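Local coordinates for protein beta-hexosaminidase (Neisseria gonorrhoeae, PDB 6JTJ) that probably cleaves terminal beta-1,4-linked N-acetylglucosamine from peptide-linked peptidoglycan fragments during cell-wall recycling, as a family 3 glycoside hydrolase, at residues I42-V47 against R349-E354; M48-A53 against F75-Q80; G71-R76 against A103-G108; G203-C208 against M353-G358. All coordinates share one frame; numbering follows the deposited sequence.

Overall arrangement
The four contacts illustrate how a barrel-like domain is held by different chemistry at different depths. Contact 3, the most central, is parallel strand pairing that ends in a carboxylate gripping the sugar. Contact 2 shares Phe75 and Arg76 with it and, through backbone bonds of Ala49 to strand 69-74, the same sheet; there, partly buried, side-chain donors collect loop carbonyls. Contacts 1 and 4 use the end of helix 346-352 and the chain leaving it, and share Met353 and Glu354. Contact 1 is buried and built on tryptophan and arginine, whereas contact 4, partly buried, joins two loops through backbone, glycine and water. The Trp350 ring also packs on Met48 and Gly71, linking contact 1 to the sheet.

Contact 1 of 4, residues I42-V47 against R349-E354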
loop_
_atom_site.group_PDB
_atom_site.type_symbol
_atom_site.label_atom_id
_atom_site.label_comp_id
_atom_site.label_asym_id
_atom_site.label_seq_id
_atom_site.Cartn_x
_atom_site.Cartn_y
_atom_site.Cartn_z
ATOM N N ILE C 42 -26.533 23.212 -13.800
ATOM C CA ILE C 42 -25.750 22.390 -14.726
ATOM C C ILE C 42 -25.792 20.939 -14.237
ATOM O O ILE C 42 -25.535 20.681 -13.064
ATOM C CB ILE C 42 -24.273 22.832 -14.738
ATOM C CG1 ILE C 42 -24.159 24.363 -14.766
ATOM C CG2 ILE C 42 -23.534 22.204 -15.913
ATOM C CD1 ILE C 42 -22.744 24.890 -14.599
ATOM N N PRO C 43 -26.129 19.992 -15.117
ATOM C CA PRO C 43 -26.064 18.614 -14.650
ATOM C C PRO C 43 -24.657 18.246 -14.132
ATOM O O PRO C 43 -23.638 18.815 -14.585
ATOM C CB PRO C 43 -26.414 17.797 -15.898
ATOM C CG PRO C 43 -27.133 18.740 -16.803
ATOM C CD PRO C 43 -26.583 20.094 -16.511
ATOM N N ARG C 44 -24.608 17.328 -13.171
ATOM C CA ARG C 44 -23.324 16.862 -12.649
ATOM C C ARG C 44 -22.621 16.083 -13.740
ATOM O O ARG C 44 -23.187 15.149 -14.300
ATOM C CB ARG C 44 -23.533 15.980 -11.437
ATOM C CG ARG C 44 -24.102 16.682 -10.231
ATOM C CD ARG C 44 -24.394 15.675 -9.140
ATOM N NE ARG C 44 -24.783 16.312 -7.889
ATOM C CZ ARG C 44 -25.886 16.058 -7.201
ATOM N NH1 ARG C 44 -26.769 15.132 -7.597
ATOM N NH2 ARG C 44 -26.103 16.733 -6.084
ATOM N N GLY C 45 -21.402 16.501 -14.069
ATOM C CA GLY C 45 -20.609 15.820 -15.086
ATOM C C GLY C 45 -20.012 14.527 -14.579
ATOM O O GLY C 45 -20.118 14.219 -13.400
ATOM N N PRO C 46 -19.346 13.772 -15.464
ATOM C CA PRO C 46 -18.798 12.457 -15.099
ATOM C C PRO C 46 -17.359 12.464 -14.586
ATOM O O PRO C 46 -16.712 11.431 -14.594
ATOM C CB PRO C 46 -18.873 11.691 -16.423
ATOM C CG PRO C 46 -18.613 12.739 -17.450
ATOM C CD PRO C 46 -19.277 13.997 -16.920
ATOM N N VAL C 47 -16.857 13.605 -14.148
ATOM C CA VAL C 47 -15.492 13.678 -13.643
ATOM C C VAL C 47 -15.538 14.083 -12.191
ATOM O O VAL C 47 -16.239 15.028 -11.844
ATOM C CB VAL C 47 -14.660 14.708 -14.430
ATOM C CG1 VAL C 47 -13.273 14.873 -13.829
ATOM C CG2 VAL C 47 -14.550 14.301 -15.887
ATOM N N ARG C 349 -27.645 8.177 -10.528
ATOM C CA ARG C 349 -26.536 7.548 -9.811
ATOM C C ARG C 349 -25.794 8.534 -8.898
ATOM O O ARG C 349 -25.460 8.187 -7.775
ATOM C CB ARG C 349 -25.585 6.862 -10.802
ATOM C CG ARG C 349 -26.153 5.554 -11.315
ATOM C CD ARG C 349 -25.355 4.945 -12.450
ATOM N NE ARG C 349 -25.958 3.677 -12.864
ATOM C CZ ARG C 349 -25.693 3.052 -13.999
ATOM N NH1 ARG C 349 -24.812 3.550 -14.856
ATOM N NH2 ARG C 349 -26.301 1.914 -14.280
ATOM N N TRP C 350 -25.507 9.735 -9.385
ATOM C CA TRP C 350 -24.956 10.782 -8.519
ATOM C C TRP C 350 -25.939 11.127 -7.389
ATOM O O TRP C 350 -25.547 11.307 -6.243
ATOM C CB TRP C 350 -24.700 12.078 -9.296
ATOM C CG TRP C 350 -23.377 12.264 -10.033
ATOM C CD1 TRP C 350 -23.227 12.529 -11.366
ATOM C CD2 TRP C 350 -22.055 12.313 -9.471
ATOM N NE1 TRP C 350 -21.907 12.709 -11.667
ATOM C CE2 TRP C 350 -21.165 12.609 -10.525
ATOM C CE3 TRP C 350 -21.543 12.145 -8.186
ATOM C CZ2 TRP C 350 -19.793 12.719 -10.338
ATOM C CZ3 TRP C 350 -20.168 12.270 -7.994
ATOM C CH2 TRP C 350 -19.313 12.550 -9.062
ATOM N N GLN C 351 -27.214 11.277 -7.732
ATOM C CA GLN C 351 -28.192 11.784 -6.782
ATOM C C GLN C 351 -28.435 10.820 -5.634
ATOM O O GLN C 351 -28.621 11.246 -4.503
ATOM C CB GLN C 351 -29.532 12.144 -7.471
ATOM C CG GLN C 351 -30.535 12.880 -6.542
ATOM C CD GLN C 351 -29.947 14.017 -5.637
ATOM O OE1 GLN C 351 -28.968 14.712 -5.964
ATOM N NE2 GLN C 351 -30.560 14.188 -4.465
ATOM N N TYR C 352 -28.430 9.530 -5.929
ATOM C CA TYR C 352 -28.524 8.503 -4.898
ATOM C C TYR C 352 -27.442 8.670 -3.806
ATOM O O TYR C 352 -27.676 8.330 -2.654
ATOM C CB TYR C 352 -28.422 7.126 -5.544
ATOM C CG TYR C 352 -28.712 5.960 -4.618
ATOM C CD1 TYR C 352 -30.000 5.728 -4.121
ATOM C CD2 TYR C 352 -27.705 5.078 -4.258
ATOM C CE1 TYR C 352 -30.265 4.647 -3.287
ATOM C CE2 TYR C 352 -27.954 4.001 -3.435
ATOM C CZ TYR C 352 -29.225 3.790 -2.942
ATOM O OH TYR C 352 -29.433 2.711 -2.113
ATOM N N MET C 353 -26.288 9.240 -4.158
ATOM C CA MET C 353 -25.197 9.449 -3.192
ATOM C C MET C 353 -25.298 10.733 -2.366
ATOM O O MET C 353 -24.493 10.934 -1.462
ATOM C CB MET C 353 -23.852 9.428 -3.919
ATOM C CG MET C 353 -23.513 8.073 -4.544
ATOM S SD MET C 353 -21.852 8.046 -5.242
ATOM C CE MET C 353 -21.823 9.479 -6.319
ATOM N N GLU C 354 -26.248 11.612 -2.682
ATOM C CA GLU C 354 -26.376 12.867 -1.940
ATOM C C GLU C 354 -26.673 12.559 -0.480
ATOM O O GLU C 354 -27.385 11.611 -0.168
ATOM C CB GLU C 354 -27.461 13.804 -2.494
ATOM C CG GLU C 354 -27.096 15.275 -2.296
ATOM C CD GLU C 354 -28.020 16.240 -3.029
ATOM O OE1 GLU C 354 -27.631 17.423 -3.264
ATOM O OE2 GLU C 354 -29.144 15.798 -3.384
#
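Arg44 and Trp350 bury most of the surface here, and they do it by setting the base of the arginine chain over the indole. Arg44 CB sits over one face, 3.8 Å from the centroid of the Trp350 five-membered ring, in a CH-pi contact, while Arg44 CD lies 3.6 Å from Trp350 CB. From CG to NE the arginine chain is extended (chi2 174°, chi3 173°), which carries the guanidinium past the ring to the polar side chains beyond. There Arg44 NH1 gives Gln351 OE1 a nearly straight hydrogen bond of 2.8 Å, with the amide and guanidinium almost coplanar. Arg44 NH2 reaches Glu354 OE1 at 3.3 Å, a weak bond within a salt bridge whose carboxylate stands nearly perpendicular to the guanidinium; NH2 also bonds to the backbone O of Glu99. The indole has its own polar anchor, since Trp350 NE1 donates to Gly45 O at 2.9 Å, approaching from above the carbonyl plane. Ile101 of strand 101-108 touches Arg44, Trp350 and Glu354, and Ile321 touches the indole. The arrangement thus seats helix 346-352, late in the chain, against the loop entering strand 47-49, at the end of the barrel-like sheet of this family 3 domain where that strand begins.

Contact 2 of 4, residues M48-A53 against F75-Q80; sequences MADIAA and FRRNFQ
The segments draw together along the chain, from 8.4 Å between the CA atoms of Asp50 and Phe75 to 4.6 Å between those of Ala53 and Asn78, where a short 3-10 turn (76-78) faces an irregular loop. Side-chain donors then serve the loop's carbonyls. Asn78 ND2 lies 2.9 Å from Ile51 O and 2.9 Å from Ala53 O, and both bonds are nearly straight and close to the amide plane, so the two N-H groups are spent on one loop. Arg77 NH2 meets Ile51 O at 2.8 Å from the face of the carbonyl opposite to that used by Asn78, and makes a weak bond, part of a salt bridge, to Asp50 OD2 at 2.9 Å. The carboxylate stands nearly perpendicular to the guanidinium, and Asn326 bonds to both charged groups. With CG between its backbone N and carbonyl carbon (chi1 66°) and an extended chain beyond, Arg77 runs beside Ala52, its CD 3.2 Å from Ala52 O. Asn78 OD1 meanwhile accepts from Phe75 N at 2.9 Å and meets a water that accepts from Ile51 N. Asparagine and arginine thereby tie together the loops following neighbouring parallel strands 47-49 and 69-74, at the sugar-binding end of the barrel-like sheet.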
loop_
_atom_site.group_PDB
_atom_site.type_symbol
_atom_site.label_atom_id
_atom_site.label_comp_id
_atom_site.label_asym_id
_atom_site.label_seq_id
_atom_site.Cartn_x
_atom_site.Cartn_y
_atom_site.Cartn_z
ATOM N N MET C 48 -14.793 13.382 -11.352
ATOM C CA MET C 48 -14.616 13.781 -9.969
ATOM C C MET C 48 -13.204 14.320 -9.832
ATOM O O MET C 48 -12.229 13.632 -10.096
ATOM C CB MET C 48 -14.838 12.609 -9.021
ATOM C CG MET C 48 -14.657 12.950 -7.551
ATOM S SD MET C 48 -15.216 11.651 -6.404
ATOM C CE MET C 48 -16.851 12.234 -5.991
ATOM N N ALA C 49 -13.098 15.582 -9.466
ATOM C CA ALA C 49 -11.802 16.241 -9.416
ATOM C C ALA C 49 -11.458 16.479 -7.960
ATOM O O ALA C 49 -12.074 15.886 -7.088
ATOM C CB ALA C 49 -11.843 17.535 -10.216
ATOM N N ASP C 50 -10.473 17.327 -7.697
ATOM C CA ASP C 50 -10.116 17.653 -6.329
ATOM C C ASP C 50 -9.548 19.062 -6.269
ATOM O O ASP C 50 -9.592 19.788 -7.244
ATOM C CB ASP C 50 -9.141 16.613 -5.774
ATOM C CG ASP C 50 -7.799 16.646 -6.450
ATOM O OD1 ASP C 50 -7.571 17.504 -7.340
ATOM O OD2 ASP C 50 -6.970 15.773 -6.101
ATOM N N ILE C 51 -9.041 19.452 -5.118
ATOM C CA ILE C 51 -8.600 20.823 -4.931
ATOM C C ILE C 51 -7.338 20.843 -4.092
ATOM O O ILE C 51 -7.010 19.869 -3.419
ATOM C CB ILE C 51 -9.715 21.713 -4.346
ATOM C CG1 ILE C 51 -10.282 21.106 -3.066
ATOM C CG2 ILE C 51 -10.829 21.875 -5.380
ATOM C CD1 ILE C 51 -11.190 22.049 -2.304
ATOM N N ALA C 52 -6.625 21.962 -4.155
ATOM C CA ALA C 52 -5.253 22.012 -3.674
ATOM C C ALA C 52 -5.137 22.121 -2.172
ATOM O O ALA C 52 -4.318 21.429 -1.559
ATOM C CB ALA C 52 -4.521 23.161 -4.343
ATOM N N ALA C 53 -5.927 22.989 -1.564
ATOM C CA ALA C 53 -5.690 23.334 -0.163
ATOM C C ALA C 53 -6.980 23.616 0.599
ATOM O O ALA C 53 -7.985 22.927 0.386
ATOM C CB ALA C 53 -4.702 24.504 -0.079
ATOM N N PHE C 75 -8.964 15.396 0.604
ATOM C CA PHE C 75 -7.839 14.705 1.208
ATOM C C PHE C 75 -7.401 15.468 2.447
ATOM O O PHE C 75 -7.938 16.533 2.747
ATOM C CB PHE C 75 -6.688 14.618 0.211
ATOM C CG PHE C 75 -6.996 13.772 -0.985
ATOM C CD1 PHE C 75 -6.925 12.400 -0.907
ATOM C CD2 PHE C 75 -7.380 14.354 -2.181
ATOM C CE1 PHE C 75 -7.202 11.620 -2.000
ATOM C CE2 PHE C 75 -7.672 13.581 -3.279
ATOM C CZ PHE C 75 -7.573 12.208 -3.189
ATOM N N ARG C 76 -6.406 14.934 3.156
ATOM C CA ARG C 76 -5.930 15.570 4.375
ATOM C C ARG C 76 -5.410 16.998 4.131
ATOM O O ARG C 76 -5.558 17.844 4.982
ATOM C CB ARG C 76 -4.851 14.732 5.054
ATOM C CG ARG C 76 -4.404 15.295 6.400
ATOM C CD ARG C 76 -3.574 14.315 7.203
ATOM N NE ARG C 76 -4.368 13.191 7.708
ATOM C CZ ARG C 76 -3.868 12.156 8.381
ATOM N NH1 ARG C 76 -2.568 12.100 8.670
ATOM N NH2 ARG C 76 -4.662 11.160 8.765
ATOM N N ARG C 77 -4.809 17.244 2.970
ATOM C CA ARG C 77 -4.291 18.577 2.626
ATOM C C ARG C 77 -5.389 19.635 2.515
ATOM O O ARG C 77 -5.099 20.828 2.500
ATOM C CB ARG C 77 -3.519 18.542 1.303
ATOM C CG ARG C 77 -4.378 18.226 0.095
ATOM C CD ARG C 77 -3.602 18.379 -1.195
ATOM N NE ARG C 77 -4.530 18.373 -2.323
ATOM C CZ ARG C 77 -4.858 17.298 -3.031
ATOM N NH1 ARG C 77 -4.312 16.113 -2.771
ATOM N NH2 ARG C 77 -5.720 17.410 -4.031
ATOM N N ASN C 78 -6.640 19.197 2.433
ATOM C CA ASN C 78 -7.773 20.109 2.384
ATOM C C ASN C 78 -8.364 20.367 3.759
ATOM O O ASN C 78 -9.398 21.031 3.868
ATOM C CB ASN C 78 -8.863 19.545 1.479
ATOM C CG ASN C 78 -8.357 19.191 0.112
ATOM O OD1 ASN C 78 -8.468 18.045 -0.323
ATOM N ND2 ASN C 78 -7.788 20.170 -0.590
ATOM N N PHE C 79 -7.720 19.866 4.811
ATOM C CA PHE C 79 -8.305 19.934 6.138
ATOM C C PHE C 79 -7.401 20.642 7.137
ATOM O O PHE C 79 -6.269 20.221 7.383
ATOM C CB PHE C 79 -8.617 18.545 6.666
ATOM C CG PHE C 79 -9.296 18.549 7.995
ATOM C CD1 PHE C 79 -10.603 18.977 8.098
ATOM C CD2 PHE C 79 -8.638 18.120 9.138
ATOM C CE1 PHE C 79 -11.260 18.977 9.317
ATOM C CE2 PHE C 79 -9.281 18.108 10.356
ATOM C CZ PHE C 79 -10.596 18.545 10.445
ATOM N N GLN C 80 -7.953 21.696 7.731
ATOM C CA GLN C 80 -7.314 22.486 8.781
ATOM C C GLN C 80 -8.047 22.218 10.091
ATOM O O GLN C 80 -7.462 21.793 11.081
ATOM C CB GLN C 80 -7.424 23.957 8.403
ATOM C CG GLN C 80 -6.211 24.796 8.708
ATOM C CD GLN C 80 -6.290 26.159 8.049
ATOM O OE1 GLN C 80 -7.381 26.681 7.778
ATOM N NE2 GLN C 80 -5.131 26.754 7.802
HETATM O O HOH W 1 -9.028 17.799 -2.847
#

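Contact 3 of 4, residues G71-R76 against A103-G108. With NAG (2-acetamido-2-deoxy-beta-D-glucopyranose), chain I.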
loop_
_atom_site.group_PDB
_atom_site.type_symbol
_atom_site.label_atom_id
_atom_site.label_comp_id
_atom_site.label_asym_id
_atom_site.label_seq_id
_atom_site.Cartn_x
_atom_site.Cartn_y
_atom_site.Cartn_z
ATOM N N GLY C 71 -18.327 16.105 -9.206
ATOM C CA GLY C 71 -18.017 15.972 -7.785
ATOM C C GLY C 71 -16.558 16.232 -7.459
ATOM O O GLY C 71 -15.743 16.457 -8.340
ATOM N N ILE C 72 -16.251 16.169 -6.177
ATOM C CA ILE C 72 -14.934 16.473 -5.642
ATOM C C ILE C 72 -14.582 15.456 -4.559
ATOM O O ILE C 72 -15.416 15.105 -3.727
ATOM C CB ILE C 72 -14.938 17.872 -4.991
ATOM C CG1 ILE C 72 -15.090 18.972 -6.054
ATOM C CG2 ILE C 72 -13.698 18.106 -4.140
ATOM C CD1 ILE C 72 -13.990 19.005 -7.097
ATOM N N ILE C 73 -13.334 15.003 -4.561
ATOM C CA ILE C 73 -12.813 14.176 -3.486
ATOM C C ILE C 73 -11.843 15.027 -2.686
ATOM O O ILE C 73 -10.986 15.697 -3.261
ATOM C CB ILE C 73 -12.136 12.862 -3.985
ATOM C CG1 ILE C 73 -11.495 12.082 -2.834
ATOM C CG2 ILE C 73 -11.049 13.142 -5.011
ATOM C CD1 ILE C 73 -11.043 10.693 -3.253
ATOM N N LEU C 74 -11.979 14.979 -1.366
ATOM C CA LEU C 74 -11.090 15.700 -0.473
ATOM C C LEU C 74 -10.061 14.781 0.174
ATOM O O LEU C 74 -10.251 13.563 0.267
ATOM C CB LEU C 74 -11.890 16.402 0.620
ATOM C CG LEU C 74 -12.894 17.453 0.124
ATOM C CD1 LEU C 74 -13.711 17.988 1.282
ATOM C CD2 LEU C 74 -12.190 18.597 -0.598
ATOM N N PHE C 75 -8.964 15.396 0.604
ATOM C CA PHE C 75 -7.839 14.705 1.208
ATOM C C PHE C 75 -7.401 15.468 2.447
ATOM O O PHE C 75 -7.938 16.533 2.747
ATOM C CB PHE C 75 -6.688 14.618 0.211
ATOM C CG PHE C 75 -6.996 13.772 -0.985
ATOM C CD1 PHE C 75 -6.925 12.400 -0.907
ATOM C CD2 PHE C 75 -7.380 14.354 -2.181
ATOM C CE1 PHE C 75 -7.202 11.620 -2.000
ATOM C CE2 PHE C 75 -7.672 13.581 -3.279
ATOM C CZ PHE C 75 -7.573 12.208 -3.189
ATOM N N ARG C 76 -6.406 14.934 3.156
ATOM C CA ARG C 76 -5.930 15.570 4.375
ATOM C C ARG C 76 -5.410 16.998 4.131
ATOM O O ARG C 76 -5.558 17.844 4.982
ATOM C CB ARG C 76 -4.851 14.732 5.054
ATOM C CG ARG C 76 -4.404 15.295 6.400
ATOM C CD ARG C 76 -3.574 14.315 7.203
ATOM N NE ARG C 76 -4.368 13.191 7.708
ATOM C CZ ARG C 76 -3.868 12.156 8.381
ATOM N NH1 ARG C 76 -2.568 12.100 8.670
ATOM N NH2 ARG C 76 -4.662 11.160 8.765
ATOM N N ALA C 103 -16.813 13.791 -1.613
ATOM C CA ALA C 103 -16.443 12.531 -0.976
ATOM C C ALA C 103 -15.085 12.596 -0.304
ATOM O O ALA C 103 -14.303 13.520 -0.529
ATOM C CB ALA C 103 -16.461 11.406 -1.995
ATOM N N VAL C 104 -14.846 11.614 0.564
ATOM C CA VAL C 104 -13.571 11.461 1.274
ATOM C C VAL C 104 -13.362 9.983 1.638
ATOM O O VAL C 104 -14.316 9.208 1.708
ATOM C CB VAL C 104 -13.541 12.328 2.550
ATOM C CG1 VAL C 104 -14.472 11.763 3.619
ATOM C CG2 VAL C 104 -12.131 12.473 3.094
ATOM N N ASP C 105 -12.107 9.600 1.818
ATOM C CA ASP C 105 -11.736 8.279 2.306
ATOM C C ASP C 105 -11.671 8.264 3.837
ATOM O O ASP C 105 -10.609 8.516 4.418
ATOM C CB ASP C 105 -10.369 7.854 1.730
ATOM C CG ASP C 105 -10.381 7.691 0.216
ATOM O OD1 ASP C 105 -11.167 6.853 -0.266
ATOM O OD2 ASP C 105 -9.583 8.355 -0.485
ATOM N N HIS C 106 -12.811 7.999 4.481
ATOM C CA HIS C 106 -12.834 7.656 5.903
ATOM C C HIS C 106 -13.240 6.212 6.040
ATOM O O HIS C 106 -14.425 5.885 6.004
ATOM C CB HIS C 106 -13.786 8.547 6.708
ATOM C CG HIS C 106 -13.143 9.793 7.233
ATOM N ND1 HIS C 106 -13.562 10.418 8.385
ATOM C CD2 HIS C 106 -12.114 10.528 6.763
ATOM C CE1 HIS C 106 -12.806 11.476 8.611
ATOM N NE2 HIS C 106 -11.925 11.571 7.636
ATOM N N GLU C 107 -12.241 5.352 6.176
ATOM C CA GLU C 107 -12.461 3.940 6.437
ATOM C C GLU C 107 -12.321 3.670 7.920
ATOM O O GLU C 107 -13.130 2.954 8.504
ATOM C CB GLU C 107 -11.431 3.089 5.704
ATOM C CG GLU C 107 -11.568 3.093 4.196
ATOM C CD GLU C 107 -10.428 2.370 3.496
ATOM O OE1 GLU C 107 -9.779 1.503 4.118
ATOM O OE2 GLU C 107 -10.190 2.670 2.318
ATOM N N GLY C 108 -11.248 4.198 8.498
ATOM C CA GLY C 108 -10.843 3.850 9.836
ATOM C C GLY C 108 -9.373 3.454 9.904
ATOM O O GLY C 108 -8.761 3.078 8.911
HETATM C C1 NAG I . -7.157 4.068 -4.251
HETATM C C2 NAG I . -7.385 3.274 -2.957
HETATM C C3 NAG I . -8.840 3.328 -2.557
HETATM C C4 NAG I . -9.346 4.769 -2.533
HETATM C C5 NAG I . -9.177 5.433 -3.885
HETATM C C6 NAG I . -9.508 6.926 -3.811
HETATM C C7 NAG I . -6.324 1.128 -2.229
HETATM C C8 NAG I . -5.856 1.835 -1.028
HETATM N N2 NAG I . -7.022 1.884 -3.084
HETATM O O1 NAG I . -5.798 4.447 -4.367
HETATM O O3 NAG I . -8.986 2.706 -1.301
HETATM O O4 NAG I . -10.689 4.841 -2.125
HETATM O O5 NAG I . -7.827 5.319 -4.284
HETATM O O6 NAG I . -8.636 7.650 -2.957
HETATM O O7 NAG I . -6.033 -0.066 -2.413
HETATM O O HOH W 2 -9.818 10.797 0.799
#
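Asp105 makes the strongest polar contacts, holding the N-acetylglucosamine with both carboxylate oxygens. NAG O4 donates to Asp105 OD1 at 2.8 Å and NAG O6 to Asp105 OD2 at 2.7 Å, a two-point grip on the C4 and C6 hydroxyls. OD2 also accepts from a water that donates to Leu74 O at 2.8 Å and accepts from Asp105 N, so this one molecule bridges the strand ends just where their direct pairing gives out. Before that point strands 69-74 and 101-108, neighbours in a beta-alpha-beta unit connected through helix 82-94, run parallel: Ala103 N donates to Ile72 O at 2.9 Å, and Leu74 N to Ala103 O at 2.9 Å, both nearly straight. Ile73 and Ala103 project from the face that carries Met48 beside them. With CG1 anti to its backbone N (chi1 175°), Ile73 sends CD1 to the sugar, 3.9 Å from NAG O6, while the Phe75 ring presents its edge to the same hydroxyl. On the other face of the sheet Val104 CG2 rests 3.6 Å from Leu74 O. Arg113 forms a salt bridge with Asp105 OD2, and Glu107 pairs with Lys210 and Arg180; the backbone O of Asp221 of the second subunit also bonds to the sugar. With Arg113 nearby, Asp105 is probably ionised, its two acceptors matched to the two hydroxyls, consistent with a role in substrate binding.

Contact 4 of 4, residues G203-C208 against M353-G358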
loop_
_atom_site.group_PDB
_atom_site.type_symbol
_atom_site.label_atom_id
_atom_site.label_comp_id
_atom_site.label_asym_id
_atom_site.label_seq_id
_atom_site.Cartn_x
_atom_site.Cartn_y
_atom_site.Cartn_z
ATOM N N GLY C 203 -26.223 8.110 9.665
ATOM C CA GLY C 203 -25.457 9.340 9.583
ATOM C C GLY C 203 -25.643 10.114 8.296
ATOM O O GLY C 203 -24.927 11.084 8.053
ATOM N N GLY C 204 -26.581 9.686 7.462
ATOM C CA GLY C 204 -26.929 10.398 6.242
ATOM C C GLY C 204 -26.297 9.874 4.959
ATOM O O GLY C 204 -26.523 10.451 3.894
ATOM N N MET C 205 -25.512 8.798 5.038
ATOM C CA MET C 205 -24.645 8.408 3.914
ATOM C C MET C 205 -24.948 7.034 3.338
ATOM O O MET C 205 -25.303 6.115 4.050
ATOM C CB MET C 205 -23.181 8.430 4.357
ATOM C CG MET C 205 -22.672 9.796 4.800
ATOM S SD MET C 205 -20.876 9.829 4.998
ATOM C CE MET C 205 -20.609 11.614 5.046
ATOM N N LYS C 206 -24.709 6.907 2.035
ATOM C CA LYS C 206 -24.642 5.625 1.358
ATOM C C LYS C 206 -23.243 5.002 1.487
ATOM O O LYS C 206 -22.360 5.584 2.109
ATOM C CB LYS C 206 -24.979 5.810 -0.120
ATOM C CG LYS C 206 -26.345 6.447 -0.369
ATOM C CD LYS C 206 -27.457 5.633 0.256
ATOM C CE LYS C 206 -28.805 6.069 -0.279
ATOM N NZ LYS C 206 -29.008 7.539 -0.105
ATOM N N SER C 207 -23.058 3.817 0.896
ATOM C CA SER C 207 -21.793 3.086 0.972
ATOM C C SER C 207 -21.128 2.909 -0.401
ATOM O O SER C 207 -21.772 3.016 -1.451
ATOM C CB SER C 207 -22.036 1.716 1.547
ATOM O OG SER C 207 -22.797 0.944 0.621
ATOM N N CYS C 208 -19.812 2.679 -0.372
ATOM C CA CYS C 208 -19.027 2.417 -1.571
ATOM C C CYS C 208 -18.105 1.248 -1.296
ATOM O O CYS C 208 -17.151 1.386 -0.516
ATOM C CB CYS C 208 -18.203 3.650 -1.964
ATOM S SG CYS C 208 -17.129 3.371 -3.380
ATOM N N MET C 353 -26.288 9.240 -4.158
ATOM C CA MET C 353 -25.197 9.449 -3.192
ATOM C C MET C 353 -25.298 10.733 -2.366
ATOM O O MET C 353 -24.493 10.934 -1.462
ATOM C CB MET C 353 -23.852 9.428 -3.919
ATOM C CG MET C 353 -23.513 8.073 -4.544
ATOM S SD MET C 353 -21.852 8.046 -5.242
ATOM C CE MET C 353 -21.823 9.479 -6.319
ATOM N N GLU C 354 -26.248 11.612 -2.682
ATOM C CA GLU C 354 -26.376 12.867 -1.940
ATOM C C GLU C 354 -26.673 12.559 -0.480
ATOM O O GLU C 354 -27.385 11.611 -0.168
ATOM C CB GLU C 354 -27.461 13.804 -2.494
ATOM C CG GLU C 354 -27.096 15.275 -2.296
ATOM C CD GLU C 354 -28.020 16.240 -3.029
ATOM O OE1 GLU C 354 -27.631 17.423 -3.264
ATOM O OE2 GLU C 354 -29.144 15.798 -3.384
ATOM N N ASN C 355 -26.080 13.348 0.408
ATOM C CA ASN C 355 -26.327 13.183 1.826
ATOM C C ASN C 355 -27.809 13.391 2.123
ATOM O O ASN C 355 -28.432 14.297 1.573
ATOM C CB ASN C 355 -25.517 14.165 2.656
ATOM C CG ASN C 355 -25.308 13.666 4.071
ATOM O OD1 ASN C 355 -26.243 13.637 4.856
ATOM N ND2 ASN C 355 -24.080 13.295 4.404
ATOM N N SER C 356 -28.366 12.542 2.969
ATOM C CA SER C 356 -29.785 12.590 3.255
ATOM C C SER C 356 -30.127 13.471 4.477
ATOM O O SER C 356 -31.288 13.709 4.729
ATOM C CB SER C 356 -30.336 11.153 3.398
ATOM O OG SER C 356 -29.792 10.504 4.528
ATOM N N LEU C 357 -29.130 13.926 5.241
ATOM C CA LEU C 357 -29.364 14.760 6.435
ATOM C C LEU C 357 -29.048 16.217 6.199
ATOM O O LEU C 357 -28.011 16.528 5.626
ATOM C CB LEU C 357 -28.483 14.296 7.588
ATOM C CG LEU C 357 -28.728 12.929 8.218
ATOM C CD1 LEU C 357 -27.812 12.786 9.428
ATOM C CD2 LEU C 357 -30.173 12.748 8.637
ATOM N N GLY C 358 -29.918 17.122 6.647
ATOM C CA GLY C 358 -29.626 18.562 6.562
ATOM C C GLY C 358 -28.587 18.946 7.602
ATOM O O GLY C 358 -28.489 18.313 8.642
HETATM O O HOH W 3 -23.998 9.289 0.721
#
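Gly204 meets Asn355, Ser356 and Leu357 at the closest point of two loops running roughly antiparallel. Ser356 N donates to Gly204 O at 2.9 Å, on a lone pair and nearly straight, and Ser356 OG adds a weak bond to the same oxygen; the chi1 of Ser356 (66°), with OG between the backbone N and carbonyl carbon, turns the hydroxyl that way. Asn355 swings CG anti to its backbone N (chi1 -156°), so that OD1 lies 3.6 Å from Gly204 CA and accepts from Leu357 N at 2.9 Å, closing an Asx turn. Asn355 OD1 and Gly204 O, both acceptors, lie 3.3 Å apart without bonding; the N-H that OD1 takes is that of Leu357. The ND2 of Asn355 is held by Ser155 and Ile159 and rests 3.8 Å from Met205 CG. Leu357 sets its CG 3.7 Å from Gly204 CA and carries CD1 to 3.6 Å from Gly203 O. Farther along, the loops are joined by a water that accepts from Lys206 N and donates to Met353 O. Lys206 passes its CG beside Met353 CA, and its NZ bonds to Tyr352 O. Gly204, at positive phi, is the C-prime residue of the Schellman motif ending helix 186-202. Lacking a side chain, it lets Asn355 and Leu357 close over its CA, so the same glycine both ends a helix and offers its carbonyl to Ser356 of the other loop.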